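4-oxalmesaconate hydratase (Pseudomonas putida, PDB 5CGZ) catalyses the zinc-dependent hydration of 4-carboxy-2-hydroxymuconate to 4-carboxy-4-hydroxy-2-oxoadipate, the third step of gallate degradation. Local coordinates at residues P153-E158 and E226-V231. Sequence-based numbering, arbitrary orientation.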
loop_
_atom_site.group_PDB
_atom_site.type_symbol
_atom_site.label_atom_id
_atom_site.label_comp_id
_atom_site.label_asym_id
_atom_site.label_seq_id
_atom_site.Cartn_x
_atom_site.Cartn_y
_atom_site.Cartn_z
ATOM N N PRO A 153 -21.190 -11.733 -4.212
ATOM C CA PRO A 153 -19.894 -11.473 -3.575
ATOM C C PRO A 153 -18.844 -12.493 -4.015
ATOM O O PRO A 153 -19.156 -13.661 -4.251
ATOM C CB PRO A 153 -20.201 -11.606 -2.076
ATOM C CG PRO A 153 -21.665 -11.234 -1.964
ATOM C CD PRO A 153 -22.306 -11.754 -3.245
ATOM N N VAL A 154 -17.607 -12.036 -4.155
ATOM C CA VAL A 154 -16.492 -12.911 -4.481
ATOM C C VAL A 154 -15.484 -12.845 -3.326
ATOM O O VAL A 154 -15.209 -11.767 -2.803
ATOM C CB VAL A 154 -15.818 -12.499 -5.803
ATOM C CG1 VAL A 154 -14.616 -13.405 -6.103
ATOM C CG2 VAL A 154 -16.825 -12.523 -6.958
ATOM N N TYR A 155 -14.954 -13.994 -2.923
ATOM C CA TYR A 155 -13.986 -14.052 -1.833
ATOM C C TYR A 155 -12.766 -14.847 -2.238
ATOM O O TYR A 155 -12.886 -15.852 -2.935
ATOM C CB TYR A 155 -14.576 -14.716 -0.585
ATOM C CG TYR A 155 -15.853 -14.118 -0.036
ATOM C CD1 TYR A 155 -17.094 -14.534 -0.513
ATOM C CD2 TYR A 155 -15.820 -13.176 0.989
ATOM C CE1 TYR A 155 -18.272 -14.009 -0.003
ATOM C CE2 TYR A 155 -16.999 -12.643 1.517
ATOM C CZ TYR A 155 -18.222 -13.070 1.012
ATOM O OH TYR A 155 -19.405 -12.570 1.517
ATOM N N ALA A 156 -11.599 -14.426 -1.765
ATOM C CA ALA A 156 -10.398 -15.241 -1.885
ATOM C C ALA A 156 -10.250 -16.054 -0.611
ATOM O O ALA A 156 -10.205 -15.481 0.485
ATOM C CB ALA A 156 -9.167 -14.375 -2.122
ATOM N N PHE A 157 -10.205 -17.383 -0.739
ATOM C CA PHE A 157 -9.959 -18.214 0.435
ATOM C C PHE A 157 -8.450 -18.211 0.737
ATOM O O PHE A 157 -7.660 -17.608 -0.005
ATOM C CB PHE A 157 -10.516 -19.647 0.260
ATOM C CG PHE A 157 -10.271 -20.265 -1.098
ATOM C CD1 PHE A 157 -9.009 -20.253 -1.680
ATOM C CD2 PHE A 157 -11.313 -20.905 -1.776
ATOM C CE1 PHE A 157 -8.792 -20.851 -2.933
ATOM C CE2 PHE A 157 -11.106 -21.499 -3.010
ATOM C CZ PHE A 157 -9.846 -21.471 -3.594
ATOM N N GLU A 158 -8.054 -18.855 1.834
ATOM C CA GLU A 158 -6.713 -18.659 2.390
ATOM C C GLU A 158 -5.604 -19.354 1.594
ATOM O O GLU A 158 -5.645 -20.564 1.385
ATOM C CB GLU A 158 -6.664 -19.137 3.842
ATOM C CG GLU A 158 -5.277 -18.907 4.488
ATOM C CD GLU A 158 -5.298 -18.976 6.013
ATOM O OE1 GLU A 158 -6.399 -18.973 6.617
ATOM O OE2 GLU A 158 -4.206 -19.026 6.609
ATOM N N GLU A 226 -12.682 -20.570 8.731
ATOM C CA GLU A 226 -11.979 -20.267 7.488
ATOM C C GLU A 226 -11.946 -18.748 7.295
ATOM O O GLU A 226 -12.942 -18.058 7.545
ATOM C CB GLU A 226 -12.648 -20.962 6.290
ATOM C CG GLU A 226 -12.355 -22.459 6.244
ATOM C CD GLU A 226 -13.126 -23.221 5.157
ATOM O OE1 GLU A 226 -14.010 -22.635 4.488
ATOM O OE2 GLU A 226 -12.840 -24.427 4.985
ATOM N N GLY A 227 -10.791 -18.227 6.898
ATOM C CA GLY A 227 -10.646 -16.802 6.637
ATOM C C GLY A 227 -10.846 -16.520 5.158
ATOM O O GLY A 227 -10.396 -17.296 4.305
ATOM N N LEU A 228 -11.538 -15.424 4.860
ATOM C CA LEU A 228 -11.825 -15.013 3.484
ATOM C C LEU A 228 -11.472 -13.543 3.283
ATOM O O LEU A 228 -11.659 -12.727 4.192
ATOM C CB LEU A 228 -13.306 -15.213 3.139
ATOM C CG LEU A 228 -13.976 -16.590 3.011
ATOM C CD1 LEU A 228 -13.285 -17.442 1.972
ATOM C CD2 LEU A 228 -14.050 -17.304 4.342
ATOM N N GLN A 229 -10.989 -13.194 2.094
ATOM C CA GLN A 229 -10.846 -11.785 1.743
ATOM C C GLN A 229 -11.843 -11.411 0.653
ATOM O O GLN A 229 -11.814 -11.960 -0.444
ATOM C CB GLN A 229 -9.420 -11.454 1.284
ATOM C CG GLN A 229 -9.257 -9.963 0.975
ATOM C CD GLN A 229 -7.813 -9.458 1.069
ATOM O OE1 GLN A 229 -6.865 -10.190 0.811
ATOM N NE2 GLN A 229 -7.654 -8.186 1.447
ATOM N N SER A 230 -12.706 -10.457 0.972
ATOM C CA SER A 230 -13.767 -10.003 0.079
ATOM C C SER A 230 -13.254 -9.151 -1.052
ATOM O O SER A 230 -12.423 -8.277 -0.845
ATOM C CB SER A 230 -14.802 -9.185 0.855
ATOM O OG SER A 230 -15.201 -9.885 2.016
ATOM N N VAL A 231 -13.786 -9.372 -2.243
ATOM C CA VAL A 231 -13.442 -8.526 -3.376
ATOM C C VAL A 231 -14.284 -7.250 -3.404
ATOM O O VAL A 231 -13.776 -6.180 -3.709
ATOM C CB VAL A 231 -13.615 -9.282 -4.704
ATOM C CG1 VAL A 231 -13.407 -8.340 -5.881
ATOM C CG2 VAL A 231 -12.641 -10.465 -4.762
HETATM O O HOH W 1 -8.774 -20.223 6.375
HETATM O O HOH W 2 -10.020 -20.005 3.601
#
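Leu228 and Ser230 both meet the CD2-CE2 side of the Tyr155 ring, on one face of an antiparallel strand pair. The tyrosine CG stands anti to its own carbonyl carbon (chi1 -55°), and ring atom CD2 rests 3.9 Å from Leu228 CB. One atom further out along the ring, CE2 comes within 3.3 Å of Ser230 OG, a hydroxyl hydrogen-bonded to Asp170 OD1, while the phenol oxygen reaches past both segments to the carbonyl of Leu239 in a second subunit. An alanine in place of Tyr155 would probably leave a gap beside Leu228 CB and Ser230 and the Leu239 carbonyl of that subunit without its phenol partner. The CD1 branch of Leu228 reaches on to Phe157, 3.9 Å from its CB. From there the Phe157 ring leads away from Leu228, edge-to-face with His113 and near the zinc ligand Asp13. The pair marks the change of direction in the mixed sheet of this Rossmann-like PIG-L fold: strand 154-157 continues the parallel set beside strand 110-112, and strand 225-230 returns antiparallel to it. Ala156 and Gln229 form a hydrogen-bonded pair, with Ala156 N 2.8 Å from Gln229 O and Gln229 N 2.9 Å from Ala156 O. The extended Gln229 side chain leads away, its OE1 accepting a hydrogen bond from Arg168 N. Val231 N donates to Val154 O (2.8 Å), and the two valines lie side by side, with Val154 CG1 3.8 Å from Val231 CG2. Toward Glu158 the strands part and water takes over: one molecule joins Glu158 OE1 to Gly227 N, and another joins Glu158 N to Gly227 O, while OE2 of the same carboxylate forms a salt bridge with Arg206.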